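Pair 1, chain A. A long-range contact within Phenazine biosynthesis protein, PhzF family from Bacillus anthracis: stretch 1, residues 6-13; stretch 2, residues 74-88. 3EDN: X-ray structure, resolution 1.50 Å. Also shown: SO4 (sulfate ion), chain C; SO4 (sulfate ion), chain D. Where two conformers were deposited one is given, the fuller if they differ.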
# COMPACT_ATOMS: atom_id res chain seq x y z
N VAL A 6 -1.37 -3.15 17.92
CA VAL A 6 -2.50 -3.85 17.30
C VAL A 6 -3.52 -4.16 18.38
O VAL A 6 -3.17 -4.60 19.47
CB VAL A 6 -2.02 -5.15 16.65
CG1 VAL A 6 -3.16 -5.87 15.93
CG2 VAL A 6 -0.90 -4.83 15.66
N PHE A 7 -4.79 -3.92 18.08
CA PHE A 7 -5.86 -4.27 18.99
C PHE A 7 -6.56 -5.54 18.55
O PHE A 7 -6.63 -5.86 17.35
CB PHE A 7 -6.86 -3.12 19.12
CG PHE A 7 -6.32 -1.94 19.87
CD1 PHE A 7 -6.58 -1.79 21.21
CD2 PHE A 7 -5.53 -1.01 19.22
CE1 PHE A 7 -6.07 -0.71 21.91
CE2 PHE A 7 -5.00 0.06 19.91
CZ PHE A 7 -5.28 0.21 21.25
N HIS A 8 -7.01 -6.29 19.53
CA HIS A 8 -7.87 -7.45 19.32
C HIS A 8 -9.23 -7.09 19.91
O HIS A 8 -9.33 -6.84 21.12
CB HIS A 8 -7.25 -8.63 20.06
CG HIS A 8 -8.11 -9.85 20.11
ND1 HIS A 8 -7.71 -10.98 20.79
CD2 HIS A 8 -9.33 -10.13 19.59
CE1 HIS A 8 -8.65 -11.91 20.70
NE2 HIS A 8 -9.64 -11.42 19.97
N TYR A 9 -10.25 -6.99 19.04
CA TYR A 9 -11.65 -6.88 19.48
C TYR A 9 -12.34 -8.13 19.00
O TYR A 9 -11.99 -8.65 17.93
CB TYR A 9 -12.34 -5.65 18.85
CG TYR A 9 -12.12 -4.39 19.64
CD1 TYR A 9 -10.85 -3.84 19.74
CD2 TYR A 9 -13.17 -3.75 20.29
CE1 TYR A 9 -10.63 -2.69 20.48
CE2 TYR A 9 -12.97 -2.60 21.03
CZ TYR A 9 -11.68 -2.07 21.11
OH TYR A 9 -11.45 -0.93 21.86
N ASP A 10 -13.30 -8.63 19.78
CA ASP A 10 -14.12 -9.75 19.30
C ASP A 10 -15.42 -9.18 18.77
O ASP A 10 -16.10 -8.42 19.47
CB ASP A 10 -14.43 -10.75 20.42
CG ASP A 10 -13.39 -11.86 20.52
OD1 ASP A 10 -12.41 -11.86 19.74
OD2 ASP A 10 -13.59 -12.72 21.40
N ALA A 11 -15.75 -9.50 17.52
CA ALA A 11 -17.00 -9.05 16.90
C ALA A 11 -18.18 -9.98 17.24
O ALA A 11 -18.00 -11.19 17.47
CB ALA A 11 -16.85 -8.97 15.40
N PHE A 12 -19.38 -9.40 17.24
CA PHE A 12 -20.65 -10.12 17.47
C PHE A 12 -20.75 -10.74 18.86
O PHE A 12 -21.33 -11.82 19.05
CB PHE A 12 -20.88 -11.19 16.39
CG PHE A 12 -20.87 -10.67 14.98
CD1 PHE A 12 -21.75 -9.67 14.59
CD2 PHE A 12 -20.02 -11.22 14.03
CE1 PHE A 12 -21.75 -9.19 13.27
CE2 PHE A 12 -20.02 -10.74 12.74
CZ PHE A 12 -20.89 -9.75 12.35
N THR A 13 -20.18 -10.06 19.84
CA THR A 13 -20.32 -10.46 21.23
C THR A 13 -20.11 -9.26 22.15
O THR A 13 -19.55 -8.24 21.73
CB THR A 13 -19.32 -11.58 21.61
OG1 THR A 13 -19.68 -12.16 22.86
CG2 THR A 13 -17.91 -11.02 21.72
N GLY A 74 -16.96 -8.43 6.89
CA GLY A 74 -18.04 -7.90 7.71
C GLY A 74 -17.69 -7.85 9.19
O GLY A 74 -17.89 -6.82 9.83
N HIS A 75 -17.20 -8.94 9.76
CA HIS A 75 -16.90 -8.93 11.19
C HIS A 75 -15.76 -7.96 11.52
O HIS A 75 -15.76 -7.35 12.60
CB HIS A 75 -16.68 -10.35 11.77
CG HIS A 75 -15.31 -10.91 11.56
ND1 HIS A 75 -14.95 -11.56 10.40
CD2 HIS A 75 -14.23 -10.97 12.38
CE1 HIS A 75 -13.70 -11.98 10.51
NE2 HIS A 75 -13.24 -11.62 11.70
N GLY A 76 -14.82 -7.80 10.60
CA GLY A 76 -13.72 -6.84 10.79
C GLY A 76 -14.25 -5.42 10.78
O GLY A 76 -13.81 -4.57 11.55
N THR A 77 -15.23 -5.16 9.93
CA THR A 77 -15.87 -3.85 9.92
C THR A 77 -16.63 -3.59 11.21
O THR A 77 -16.50 -2.53 11.82
CB THR A 77 -16.79 -3.73 8.68
OG1 THR A 77 -16.00 -3.88 7.49
CG2 THR A 77 -17.49 -2.38 8.65
N VAL A 78 -17.42 -4.56 11.65
CA VAL A 78 -18.10 -4.43 12.93
C VAL A 78 -17.11 -4.16 14.08
O VAL A 78 -17.29 -3.20 14.83
CB VAL A 78 -18.96 -5.66 13.24
CG1 VAL A 78 -19.38 -5.70 14.73
CG2 VAL A 78 -20.18 -5.70 12.32
N GLY A 79 -16.09 -4.99 14.22
CA GLY A 79 -15.14 -4.79 15.31
C GLY A 79 -14.42 -3.46 15.21
O GLY A 79 -14.23 -2.75 16.21
N THR A 80 -14.03 -3.09 14.00
CA THR A 80 -13.22 -1.88 13.81
C THR A 80 -14.02 -0.60 14.05
O THR A 80 -13.58 0.29 14.77
CB THR A 80 -12.55 -1.85 12.42
OG1 THR A 80 -11.70 -2.99 12.28
CG2 THR A 80 -11.71 -0.59 12.23
N ILE A 81 -15.22 -0.52 13.47
CA ILE A 81 -16.03 0.66 13.71
C ILE A 81 -16.45 0.73 15.18
O ILE A 81 -16.47 1.80 15.77
CB ILE A 81 -17.23 0.76 12.77
CG1 ILE A 81 -16.78 0.70 11.32
CG2 ILE A 81 -18.03 2.04 13.05
CD1 ILE A 81 -15.69 1.69 10.97
N TYR A 82 -16.80 -0.41 15.78
CA TYR A 82 -17.10 -0.40 17.21
C TYR A 82 -15.92 0.19 18.01
O TYR A 82 -16.10 1.03 18.90
CB TYR A 82 -17.39 -1.82 17.69
CG TYR A 82 -17.69 -1.86 19.17
CD1 TYR A 82 -18.99 -1.75 19.66
CD2 TYR A 82 -16.65 -1.96 20.09
CE1 TYR A 82 -19.25 -1.76 21.02
CE2 TYR A 82 -16.91 -1.98 21.46
CZ TYR A 82 -18.20 -1.87 21.91
OH TYR A 82 -18.42 -1.88 23.27
N ALA A 83 -14.71 -0.29 17.73
CA ALA A 83 -13.54 0.20 18.46
C ALA A 83 -13.32 1.69 18.24
O ALA A 83 -13.09 2.45 19.19
CB ALA A 83 -12.32 -0.59 18.04
N LEU A 84 -13.41 2.14 16.99
CA LEU A 84 -13.24 3.57 16.73
C LEU A 84 -14.27 4.39 17.48
O LEU A 84 -13.95 5.41 18.10
CB LEU A 84 -13.34 3.88 15.23
CG LEU A 84 -12.24 3.35 14.32
CD1 LEU A 84 -12.61 3.45 12.86
CD2 LEU A 84 -10.95 4.15 14.56
N ARG A 85 -15.52 3.96 17.43
CA ARG A 85 -16.58 4.71 18.09
C ARG A 85 -16.39 4.73 19.60
O ARG A 85 -16.41 5.80 20.22
CB ARG A 85 -17.94 4.12 17.70
CG ARG A 85 -19.12 4.62 18.53
CD ARG A 85 -19.66 5.95 18.03
NE ARG A 85 -20.92 6.24 18.71
CZ ARG A 85 -21.94 6.91 18.19
NH1 ARG A 85 -21.87 7.41 16.96
NH2 ARG A 85 -23.03 7.09 18.90
N GLU A 86 -16.18 3.56 20.20
CA GLU A 86 -16.10 3.47 21.64
C GLU A 86 -14.86 4.16 22.20
O GLU A 86 -14.84 4.54 23.37
CB GLU A 86 -16.16 2.00 22.07
CG GLU A 86 -17.53 1.39 21.82
CD GLU A 86 -18.62 2.11 22.59
OE1 GLU A 86 -19.39 2.88 21.98
OE2 GLU A 86 -18.68 1.92 23.82
N ARG A 87 -13.83 4.29 21.38
CA ARG A 87 -12.57 4.94 21.81
C ARG A 87 -12.57 6.45 21.63
O ARG A 87 -11.60 7.10 22.00
CB ARG A 87 -11.37 4.34 21.07
CG ARG A 87 -11.15 2.91 21.49
CD ARG A 87 -9.97 2.21 20.82
NE ARG A 87 -9.74 1.02 21.62
CZ ARG A 87 -8.85 0.95 22.61
NH1 ARG A 87 -8.02 1.96 22.85
NH2 ARG A 87 -8.77 -0.16 23.32
N GLY A 88 -13.63 7.00 21.04
CA GLY A 88 -13.67 8.44 20.79
C GLY A 88 -12.92 8.89 19.55
O GLY A 88 -12.46 10.04 19.47
S SO4 C . -17.91 -12.49 8.66
O1 SO4 C . -16.89 -11.47 8.47
O2 SO4 C . -18.36 -12.64 10.03
O3 SO4 C . -19.00 -12.25 7.76
O4 SO4 C . -17.31 -13.76 8.22
S SO4 D . -7.09 0.83 26.22
O1 SO4 D . -8.47 0.37 26.21
O2 SO4 D . -7.04 2.26 26.50
O3 SO4 D . -6.35 0.14 27.27
O4 SO4 D . -6.46 0.58 24.93

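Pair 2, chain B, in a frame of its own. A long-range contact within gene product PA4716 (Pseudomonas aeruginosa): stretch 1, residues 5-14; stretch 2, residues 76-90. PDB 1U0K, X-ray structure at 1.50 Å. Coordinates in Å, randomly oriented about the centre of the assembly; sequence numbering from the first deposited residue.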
# COMPACT_ATOMS: atom_id res chain seq x y z
N ARG B 5 2.88 17.64 15.54
CA ARG B 5 3.64 16.53 14.99
C ARG B 5 3.24 16.38 13.54
O ARG B 5 2.09 16.64 13.17
CB ARG B 5 3.35 15.23 15.72
CG ARG B 5 3.68 15.22 17.22
CD ARG B 5 2.57 14.64 18.09
NE ARG B 5 1.27 15.28 17.81
CZ ARG B 5 0.12 14.63 17.57
NH1 ARG B 5 0.07 13.30 17.57
NH2 ARG B 5 -0.99 15.32 17.34
N ARG B 6 4.19 15.99 12.71
CA ARG B 6 4.00 15.96 11.28
C ARG B 6 4.61 14.72 10.69
O ARG B 6 5.56 14.15 11.24
CB ARG B 6 4.70 17.14 10.61
CG ARG B 6 4.23 18.50 11.06
CD ARG B 6 5.21 19.63 10.73
NE ARG B 6 6.56 19.40 11.25
CZ ARG B 6 7.60 20.21 11.05
NH1 ARG B 6 7.47 21.34 10.35
NH2 ARG B 6 8.78 19.89 11.56
N TYR B 7 4.08 14.31 9.56
CA TYR B 7 4.81 13.47 8.63
C TYR B 7 4.83 14.13 7.26
O TYR B 7 4.09 15.11 7.00
CB TYR B 7 4.25 12.05 8.58
CG TYR B 7 2.90 11.90 7.93
CD1 TYR B 7 2.77 11.82 6.57
CD2 TYR B 7 1.75 11.88 8.71
CE1 TYR B 7 1.52 11.69 5.97
CE2 TYR B 7 0.49 11.74 8.11
CZ TYR B 7 0.39 11.66 6.75
OH TYR B 7 -0.84 11.55 6.13
N TRP B 8 5.68 13.63 6.40
CA TRP B 8 5.89 14.20 5.08
C TRP B 8 5.89 13.11 4.04
O TRP B 8 6.48 12.06 4.26
CB TRP B 8 7.23 14.94 5.01
CG TRP B 8 7.44 15.93 6.11
CD1 TRP B 8 7.68 15.67 7.44
CD2 TRP B 8 7.47 17.36 5.97
NE1 TRP B 8 7.84 16.85 8.13
CE2 TRP B 8 7.72 17.89 7.25
CE3 TRP B 8 7.31 18.24 4.89
CZ2 TRP B 8 7.81 19.27 7.48
CZ3 TRP B 8 7.40 19.60 5.13
CH2 TRP B 8 7.66 20.09 6.40
N GLN B 9 5.28 13.39 2.89
CA GLN B 9 5.27 12.49 1.75
C GLN B 9 6.32 12.98 0.76
O GLN B 9 6.30 14.12 0.35
CB GLN B 9 3.88 12.47 1.09
CG GLN B 9 3.78 11.62 -0.16
CD GLN B 9 3.99 10.14 0.08
OE1 GLN B 9 3.83 9.66 1.20
NE2 GLN B 9 4.38 9.43 -0.97
N LEU B 10 7.27 12.11 0.45
CA LEU B 10 8.38 12.41 -0.46
C LEU B 10 8.45 11.35 -1.55
O LEU B 10 7.96 10.24 -1.37
CB LEU B 10 9.72 12.36 0.30
CG LEU B 10 10.12 13.57 1.14
CD1 LEU B 10 9.20 13.82 2.29
CD2 LEU B 10 11.54 13.38 1.64
N ASP B 11 9.08 11.69 -2.66
CA ASP B 11 9.50 10.70 -3.64
C ASP B 11 11.01 10.66 -3.73
O ASP B 11 11.65 11.70 -3.84
CB ASP B 11 8.94 11.05 -5.01
CG ASP B 11 7.47 10.83 -5.10
OD1 ASP B 11 6.95 9.89 -4.44
OD2 ASP B 11 6.75 11.55 -5.81
N VAL B 12 11.56 9.45 -3.70
CA VAL B 12 13.00 9.24 -3.77
C VAL B 12 13.35 8.57 -5.10
O VAL B 12 12.60 7.72 -5.60
CB VAL B 12 13.49 8.38 -2.59
CG1 VAL B 12 15.02 8.23 -2.61
CG2 VAL B 12 13.02 8.97 -1.25
N PHE B 13 14.51 8.94 -5.65
CA PHE B 13 14.90 8.59 -7.03
C PHE B 13 13.91 9.18 -8.02
O PHE B 13 13.41 8.50 -8.94
CB PHE B 13 15.05 7.07 -7.20
CG PHE B 13 16.01 6.43 -6.23
CD1 PHE B 13 15.57 5.47 -5.33
CD2 PHE B 13 17.35 6.78 -6.22
CE1 PHE B 13 16.44 4.87 -4.44
CE2 PHE B 13 18.23 6.18 -5.33
CZ PHE B 13 17.78 5.22 -4.44
N ALA B 14 13.65 10.47 -7.85
CA ALA B 14 12.58 11.19 -8.53
C ALA B 14 13.05 12.59 -8.89
O ALA B 14 13.35 13.40 -8.01
CB ALA B 14 11.33 11.25 -7.63
N GLY B 76 19.21 2.10 3.64
CA GLY B 76 18.31 2.08 2.49
C GLY B 76 17.92 3.48 2.02
O GLY B 76 18.29 4.46 2.67
N HIS B 77 17.16 3.57 0.92
CA HIS B 77 16.69 4.86 0.37
C HIS B 77 15.73 5.73 1.25
O HIS B 77 15.59 6.93 0.99
CB HIS B 77 16.05 4.67 -1.00
CG HIS B 77 14.73 4.00 -0.92
ND1 HIS B 77 14.60 2.65 -0.70
CD2 HIS B 77 13.47 4.50 -0.94
CE1 HIS B 77 13.32 2.34 -0.61
NE2 HIS B 77 12.62 3.45 -0.75
N PRO B 78 15.06 5.19 2.26
CA PRO B 78 14.43 6.07 3.26
C PRO B 78 15.42 7.05 3.87
O PRO B 78 15.03 8.15 4.24
CB PRO B 78 13.89 5.10 4.30
CG PRO B 78 13.58 3.89 3.50
CD PRO B 78 14.76 3.77 2.56
N LEU B 79 16.69 6.68 3.95
CA LEU B 79 17.71 7.59 4.49
C LEU B 79 17.96 8.78 3.56
O LEU B 79 18.14 9.89 4.05
CB LEU B 79 19.03 6.85 4.80
CG LEU B 79 19.00 5.69 5.80
CD1 LEU B 79 20.42 5.13 6.00
CD2 LEU B 79 18.44 6.04 7.15
N LEU B 80 17.92 8.56 2.25
CA LEU B 80 18.04 9.65 1.28
C LEU B 80 16.90 10.65 1.44
O LEU B 80 17.13 11.86 1.42
CB LEU B 80 18.01 9.11 -0.14
CG LEU B 80 19.18 8.20 -0.51
CD1 LEU B 80 19.02 7.79 -1.97
CD2 LEU B 80 20.53 8.86 -0.25
N GLY B 81 15.68 10.14 1.59
CA GLY B 81 14.51 10.98 1.80
C GLY B 81 14.61 11.77 3.09
O GLY B 81 14.33 12.97 3.11
N ALA B 82 15.03 11.12 4.17
CA ALA B 82 15.24 11.81 5.43
C ALA B 82 16.26 12.95 5.29
O ALA B 82 16.03 14.05 5.79
CB ALA B 82 15.67 10.83 6.51
N ALA B 83 17.37 12.71 4.61
CA ALA B 83 18.40 13.73 4.39
C ALA B 83 17.83 14.95 3.68
O ALA B 83 18.10 16.09 4.06
CB ALA B 83 19.59 13.15 3.63
N ALA B 84 17.03 14.72 2.65
CA ALA B 84 16.43 15.79 1.89
C ALA B 84 15.48 16.62 2.76
O ALA B 84 15.49 17.86 2.70
CB ALA B 84 15.69 15.24 0.69
N LEU B 85 14.68 15.94 3.56
CA LEU B 85 13.74 16.61 4.44
C LEU B 85 14.48 17.43 5.49
O LEU B 85 14.10 18.56 5.75
CB LEU B 85 12.76 15.63 5.10
CG LEU B 85 11.83 16.31 6.10
CD1 LEU B 85 10.91 17.30 5.39
CD2 LEU B 85 11.04 15.32 6.90
N LEU B 86 15.54 16.87 6.07
CA LEU B 86 16.31 17.61 7.07
C LEU B 86 16.92 18.88 6.48
O LEU B 86 16.98 19.90 7.15
CB LEU B 86 17.39 16.72 7.68
CG LEU B 86 16.86 15.58 8.55
CD1 LEU B 86 17.99 14.64 8.91
CD2 LEU B 86 16.20 16.08 9.81
N HIS B 87 17.35 18.81 5.22
CA HIS B 87 17.88 19.98 4.50
C HIS B 87 16.77 21.01 4.31
O HIS B 87 16.97 22.21 4.56
CB HIS B 87 18.43 19.52 3.15
CG HIS B 87 19.39 20.47 2.50
ND1 HIS B 87 19.27 21.84 2.54
CD2 HIS B 87 20.48 20.21 1.73
CE1 HIS B 87 20.26 22.39 1.85
NE2 HIS B 87 21.00 21.42 1.35
N HIS B 88 15.59 20.56 3.91
CA HIS B 88 14.42 21.45 3.78
C HIS B 88 14.09 22.18 5.09
O HIS B 88 13.86 23.39 5.09
CB HIS B 88 13.21 20.64 3.30
CG HIS B 88 11.93 21.41 3.30
ND1 HIS B 88 11.69 22.47 2.46
CD2 HIS B 88 10.81 21.27 4.05
CE1 HIS B 88 10.48 22.95 2.69
NE2 HIS B 88 9.93 22.24 3.66
N LEU B 89 14.10 21.45 6.20
CA LEU B 89 13.78 22.01 7.51
C LEU B 89 14.87 22.97 8.03
O LEU B 89 14.54 23.99 8.62
CB LEU B 89 13.54 20.90 8.53
CG LEU B 89 12.30 20.05 8.24
CD1 LEU B 89 12.25 18.86 9.20
CD2 LEU B 89 11.03 20.87 8.33
N ARG B 90 16.13 22.65 7.79
CA ARG B 90 17.23 23.48 8.31
C ARG B 90 17.40 24.75 7.48
O ARG B 90 17.68 25.82 8.02
CB ARG B 90 18.54 22.69 8.31
CG ARG B 90 19.73 23.43 8.94
CD ARG B 90 21.03 22.64 8.89
NE ARG B 90 22.01 23.06 9.89
CZ ARG B 90 22.73 24.18 9.83
NH1 ARG B 90 22.60 25.03 8.81
NH2 ARG B 90 23.59 24.46 10.81

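In both pairs a strand lies across a helix with the same sense and nearly the same slope: the angle between N-to-C directions is 120° in pair 1 and 121° in pair 2, and 14 central residues superpose with an RMSD of 0.6 Å. The axes approach to 7.4 Å in pair 1 and 8.4 Å in pair 2, yet the buried area is almost equal, 488 and 500 Å².

The strands come closest to the helices at a shared glycine, A:Gly79 and B:Gly81. In pair 1 the strand residue opposite is A:Ala11, with its CA 4.9 Å from the CA of A:Gly79; in pair 2 it is B:Val12, whose CA stands 6.0 Å from the CA of B:Gly81. The methyl of A:Ala11 reaches the helix backbone, CB lying 3.4 Å from O of A:His75. The larger B:Val12 spreads its branches over the helix, CG1 4.0 Å from CB of B:Leu80 and CG2 3.9 Å from CA of B:Gly81. A CB on B:Gly81 would fall a tight 3.3 Å from that CG2.

Just beyond, A:Phe12 and B:Phe13 both have positive phi and an m rotamer at chi1. Their CA-to-CB bonds point sideways, but the rings come nearer to the helix. CE2 of A:Phe12 lies 3.5 Å from CB of A:His75, and CE1 of B:Phe13 lies 3.5 Å from CB of B:His77. The next helix position inward carries A:Val78 or B:Leu80, each packing on the phenylalanine: A:Phe12 CE1 to A:Val78 CG2 is 3.9 Å, B:Phe13 CZ to B:Leu80 CD1 3.8 Å.

The solutions diverge at the other end. A:Tyr9 has 114 Å² of its surface covered by the stretch that carries the helix; the small A:Ala83 places CB over one face of its ring, 3.5 Å from the centroid, while A:Tyr82 CD2 touches A:Tyr9 CE2 at 3.9 Å. At the matching positions pair 2 exchanges bulk: B:Leu10 replaces the tyrosine and B:Leu85 the alanine, with B:Leu10 CD2 4.3 Å from B:Leu85 CB, and B:Ala84, matching A:Tyr82, makes no contact. The face-on methyl contact moves along the strand to B:Trp8, where B:Leu85 CD1 sits 3.7 Å from the centroid of the five-membered ring.

A:Phe7, which matches B:Trp8, instead lies over one face of the A:Arg87 guanidinium, CE1 3.1 Å from NH2. A:Arg87 NE also donates a 2.6 Å hydrogen bond to A:Tyr9 OH. Its counterpart B:His88 approaches B:Trp8 obliquely, NE2 3.9 Å from CZ3, and no hydrogen bond joins the stretches of pair 2.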